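Local structure of SnoaL-like domain-containing protein (Kribbella flavida, 4GB5) at residues T92-V97 and F120-A125. The protein is of unknown function but carries a SnoaL-like domain of the NTF2 clan, a fold shared by small enzymes and binding proteins. Sequence-based numbering, arbitrary orientation.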
ATOM      1  N   THR A  92      -2.619 -17.486  10.059  1.00  9.62           N
ATOM      2  CA  THR A  92      -3.691 -16.725   9.436  1.00 10.42           C
ATOM      3  C   THR A  92      -3.209 -15.331   9.123  1.00  8.81           C
ATOM      4  O   THR A  92      -2.382 -14.781   9.854  1.00 10.10           O
ATOM      5  CB  THR A  92      -4.926 -16.612  10.329  1.00 14.17           C
ATOM      6  OG1 THR A  92      -4.575 -15.972  11.562  1.00 16.26           O
ATOM      7  CG2 THR A  92      -5.455 -17.987  10.651  1.00 14.55           C
ATOM      8  N   ILE A  93      -3.692 -14.771   8.030  1.00  8.11           N
ATOM      9  CA  ILE A  93      -3.352 -13.415   7.691  1.00  8.18           C
ATOM     10  C   ILE A  93      -4.595 -12.684   7.262  1.00  9.82           C
ATOM     11  O   ILE A  93      -5.272 -13.094   6.331  1.00 11.28           O
ATOM     12  CB  ILE A  93      -2.389 -13.343   6.534  1.00  8.22           C
ATOM     13  CG1 ILE A  93      -1.194 -14.277   6.716  1.00  7.68           C
ATOM     14  CG2 ILE A  93      -1.952 -11.907   6.331  1.00  6.97           C
ATOM     15  CD1 ILE A  93      -1.337 -15.650   6.192  1.00 10.64           C
ATOM     16  N   HIS A  94      -4.820 -11.546   7.888  1.00  6.52           N
ATOM     17  CA  HIS A  94      -5.819 -10.588   7.449  1.00  5.96           C
ATOM     18  C   HIS A  94      -5.091  -9.425   6.823  1.00  6.97           C
ATOM     19  O   HIS A  94      -4.114  -8.918   7.407  1.00  8.27           O
ATOM     20  CB  HIS A  94      -6.659 -10.121   8.625  1.00  7.32           C
ATOM     21  CG  HIS A  94      -7.511  -8.938   8.340  1.00  7.82           C
ATOM     22  ND1 HIS A  94      -8.792  -9.069   7.839  1.00 11.01           N
ATOM     23  CD2 HIS A  94      -7.307  -7.617   8.526  1.00  8.09           C
ATOM     24  CE1 HIS A  94      -9.329  -7.861   7.704  1.00  9.19           C
ATOM     25  NE2 HIS A  94      -8.432  -6.963   8.074  1.00 10.28           N
ATOM     26  N   ALA A  95      -5.541  -8.968   5.676  1.00  6.74           N
ATOM     27  CA  ALA A  95      -4.881  -7.823   5.041  1.00  6.79           C
ATOM     28  C   ALA A  95      -5.869  -6.982   4.276  1.00  7.55           C
ATOM     29  O   ALA A  95      -6.927  -7.471   3.871  1.00  7.79           O
ATOM     30  CB  ALA A  95      -3.706  -8.266   4.120  1.00  7.54           C
ATOM     31  N   HIS A  96      -5.485  -5.740   4.022  1.00  5.34           N
ATOM     32  CA  HIS A  96      -6.206  -4.891   3.074  1.00  5.90           C
ATOM     33  C   HIS A  96      -5.730  -5.152   1.647  1.00  5.61           C
ATOM     34  O   HIS A  96      -4.539  -5.410   1.403  1.00  6.29           O
ATOM     35  CB  HIS A  96      -5.898  -3.428   3.370  1.00  4.38           C
ATOM     36  CG  HIS A  96      -6.742  -2.797   4.422  1.00  3.72           C
ATOM     37  ND1 HIS A  96      -6.834  -3.272   5.721  1.00  7.42           N
ATOM     38  CD2 HIS A  96      -7.558  -1.713   4.361  1.00  8.98           C
ATOM     39  CE1 HIS A  96      -7.687  -2.519   6.398  1.00  9.73           C
ATOM     40  NE2 HIS A  96      -8.139  -1.567   5.597  1.00  8.05           N
ATOM     41  N   VAL A  97      -6.661  -5.055   0.705  1.00  6.43           N
ATOM     42  CA  VAL A  97      -6.344  -5.080  -0.711  1.00  6.21           C
ATOM     43  C   VAL A  97      -7.107  -4.049  -1.484  1.00  6.24           C
ATOM     44  O   VAL A  97      -8.306  -3.869  -1.305  1.00  6.90           O
ATOM     45  CB  VAL A  97      -6.554  -6.508  -1.322  1.00  7.35           C
ATOM     46  CG1 VAL A  97      -7.915  -7.036  -1.126  1.00  7.76           C
ATOM     47  CG2 VAL A  97      -6.193  -6.516  -2.835  1.00  7.93           C
ATOM     48  N   PHE A 120     -10.673  -6.976   1.731  1.00  7.91           N
ATOM     49  CA  PHE A 120      -9.762  -7.682   2.631  1.00  6.98           C
ATOM     50  C   PHE A 120      -9.489  -9.092   2.167  1.00  9.07           C
ATOM     51  O   PHE A 120     -10.344  -9.751   1.597  1.00  9.08           O
ATOM     52  CB  PHE A 120     -10.381  -7.757   4.016  1.00  7.22           C
ATOM     53  CG  PHE A 120     -10.966  -6.477   4.476  1.00  7.14           C
ATOM     54  CD1 PHE A 120     -12.296  -6.169   4.238  1.00 10.53           C
ATOM     55  CD2 PHE A 120     -10.152  -5.554   5.093  1.00  8.58           C
ATOM     56  CE1 PHE A 120     -12.830  -4.954   4.610  1.00 12.83           C
ATOM     57  CE2 PHE A 120     -10.672  -4.320   5.470  1.00 10.99           C
ATOM     58  CZ  PHE A 120     -12.022  -4.021   5.228  1.00 12.37           C
ATOM     59  N   TYR A 121      -8.273  -9.552   2.441  1.00  8.43           N
ATOM     60  CA  TYR A 121      -7.955 -10.963   2.404  1.00  7.23           C
ATOM     61  C   TYR A 121      -8.021 -11.482   3.817  1.00  6.50           C
ATOM     62  O   TYR A 121      -7.563 -10.813   4.757  1.00  8.71           O
ATOM     63  CB  TYR A 121      -6.546 -11.232   1.846  1.00  8.40           C
ATOM     64  CG  TYR A 121      -6.441 -10.960   0.372  1.00  7.13           C
ATOM     65  CD1 TYR A 121      -7.228 -11.647  -0.549  1.00  8.02           C
ATOM     66  CD2 TYR A 121      -5.543 -10.024  -0.117  1.00  9.31           C
ATOM     67  CE1 TYR A 121      -7.130 -11.378  -1.902  1.00  5.93           C
ATOM     68  CE2 TYR A 121      -5.437  -9.784  -1.444  1.00  9.75           C
ATOM     69  CZ  TYR A 121      -6.231 -10.409  -2.327  1.00  8.93           C
ATOM     70  OH  TYR A 121      -6.114 -10.139  -3.696  1.00 12.81           O
ATOM     71  N   ASP A 122      -8.573 -12.700   3.958  1.00  8.28           N
ATOM     72  CA  ASP A 122      -8.515 -13.445   5.195  1.00  8.53           C
ATOM     73  C   ASP A 122      -8.066 -14.850   4.822  1.00  8.27           C
ATOM     74  O   ASP A 122      -8.843 -15.692   4.391  1.00 10.72           O
ATOM     75  CB  ASP A 122      -9.819 -13.420   5.951  1.00  8.51           C
ATOM     76  CG  ASP A 122     -10.149 -12.045   6.463  1.00 10.88           C
ATOM     77  OD1 ASP A 122      -9.575 -11.657   7.515  1.00 11.28           O
ATOM     78  OD2 ASP A 122     -10.927 -11.339   5.793  1.00 12.54           O
ATOM     79  N   ASN A 123      -6.745 -15.020   4.859  1.00  8.98           N
ATOM     80  CA  ASN A 123      -6.064 -16.132   4.237  1.00  9.67           C
ATOM     81  C   ASN A 123      -5.415 -17.038   5.267  1.00  8.97           C
ATOM     82  O   ASN A 123      -5.294 -16.665   6.432  1.00 10.34           O
ATOM     83  CB  ASN A 123      -4.969 -15.588   3.319  1.00  8.16           C
ATOM     84  CG  ASN A 123      -5.508 -14.955   2.071  1.00  8.57           C
ATOM     85  OD1 ASN A 123      -6.721 -14.800   1.907  1.00  9.10           O
ATOM     86  ND2 ASN A 123      -4.593 -14.529   1.166  1.00 11.02           N
ATOM     87  N   GLU A 124      -5.038 -18.239   4.844  1.00 10.97           N
ATOM     88  CA  GLU A 124      -4.253 -19.157   5.655  1.00  8.69           C
ATOM     89  C   GLU A 124      -2.969 -19.503   4.947  1.00 10.36           C
ATOM     90  O   GLU A 124      -2.909 -19.556   3.706  1.00 10.39           O
ATOM     91  CB  GLU A 124      -5.036 -20.445   6.008  1.00 13.25           C
ATOM     92  CG  GLU A 124      -6.288 -20.153   6.824  1.00 14.56           C
ATOM     93  CD  GLU A 124      -7.247 -21.320   7.013  1.00 26.24           C
ATOM     94  OE1 GLU A 124      -7.058 -22.381   6.402  1.00 27.97           O
ATOM     95  OE2 GLU A 124      -8.218 -21.154   7.775  1.00 31.79           O
ATOM     96  N   ALA A 125      -1.925 -19.721   5.724  1.00 10.30           N
ATOM     97  CA  ALA A 125      -0.653 -20.204   5.165  1.00 12.07           C
ATOM     98  C   ALA A 125      -0.188 -21.414   5.921  1.00 13.17           C
ATOM     99  O   ALA A 125      -0.592 -21.652   7.055  1.00 11.54           O
ATOM    100  CB  ALA A 125       0.403 -19.121   5.241  1.00  9.73           C
TER
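Ile93 and Asn123 form a hydrogen-bonded pair, Ile93 N giving to Asn123 O at 3.0 Å and Asn123 N to Ile93 O at 2.8 Å. The pair belongs to the antiparallel pairing of strands 90-102 and 114-128, neighbours in the curved sheet of the NTF2-like fold. Ile93 CD1 packs on Ala125 CB at 4.0 Å, while Ile93 also meets Ile13 and Phe17 of helix 6-25.

His94 turns to the sheet face opposite that of Ile93 and Asn123, together with Asp122. Its CG is anti to the backbone N (chi1 168°), and the imidazole lies beside the carboxylate. His94 ND1 donates to Asp122 OD1 at 2.7 Å. Asp122 OD1 sits in the plane of the His94 ring and is met on its syn side, though the bond is tilted 28° out of the carboxylate plane. His94 NE2 bonds to Asp22 of the second subunit, so both ring nitrogens are held. The ring also runs nearly parallel to that of Phe120 but is slid away, with little overlap. An alanine here would probably leave Asp122 OD1 and Asp22 of the second subunit without their imidazole partner and open a gap beside Phe120.

Ala95 repeats the backbone pairing with Tyr121 through two bonds. His96 lies on the same side of the sheet as His94. Phe120 points its edge at the His96 ring, planes at 81°. Phe120 CE2 stands over one face of that ring, toward the rim, 3.6 Å from His96 CE1. His96 NE2 bonds to Asp25 of the second subunit, which places this aromatic cluster at the subunit interface. Val97 CG1 makes a CH-pi contact over one face of the Tyr121 ring, off-centre toward the rim, 4.0 Å from its centroid; Val97 CB is 3.5 Å from Tyr121 CE2.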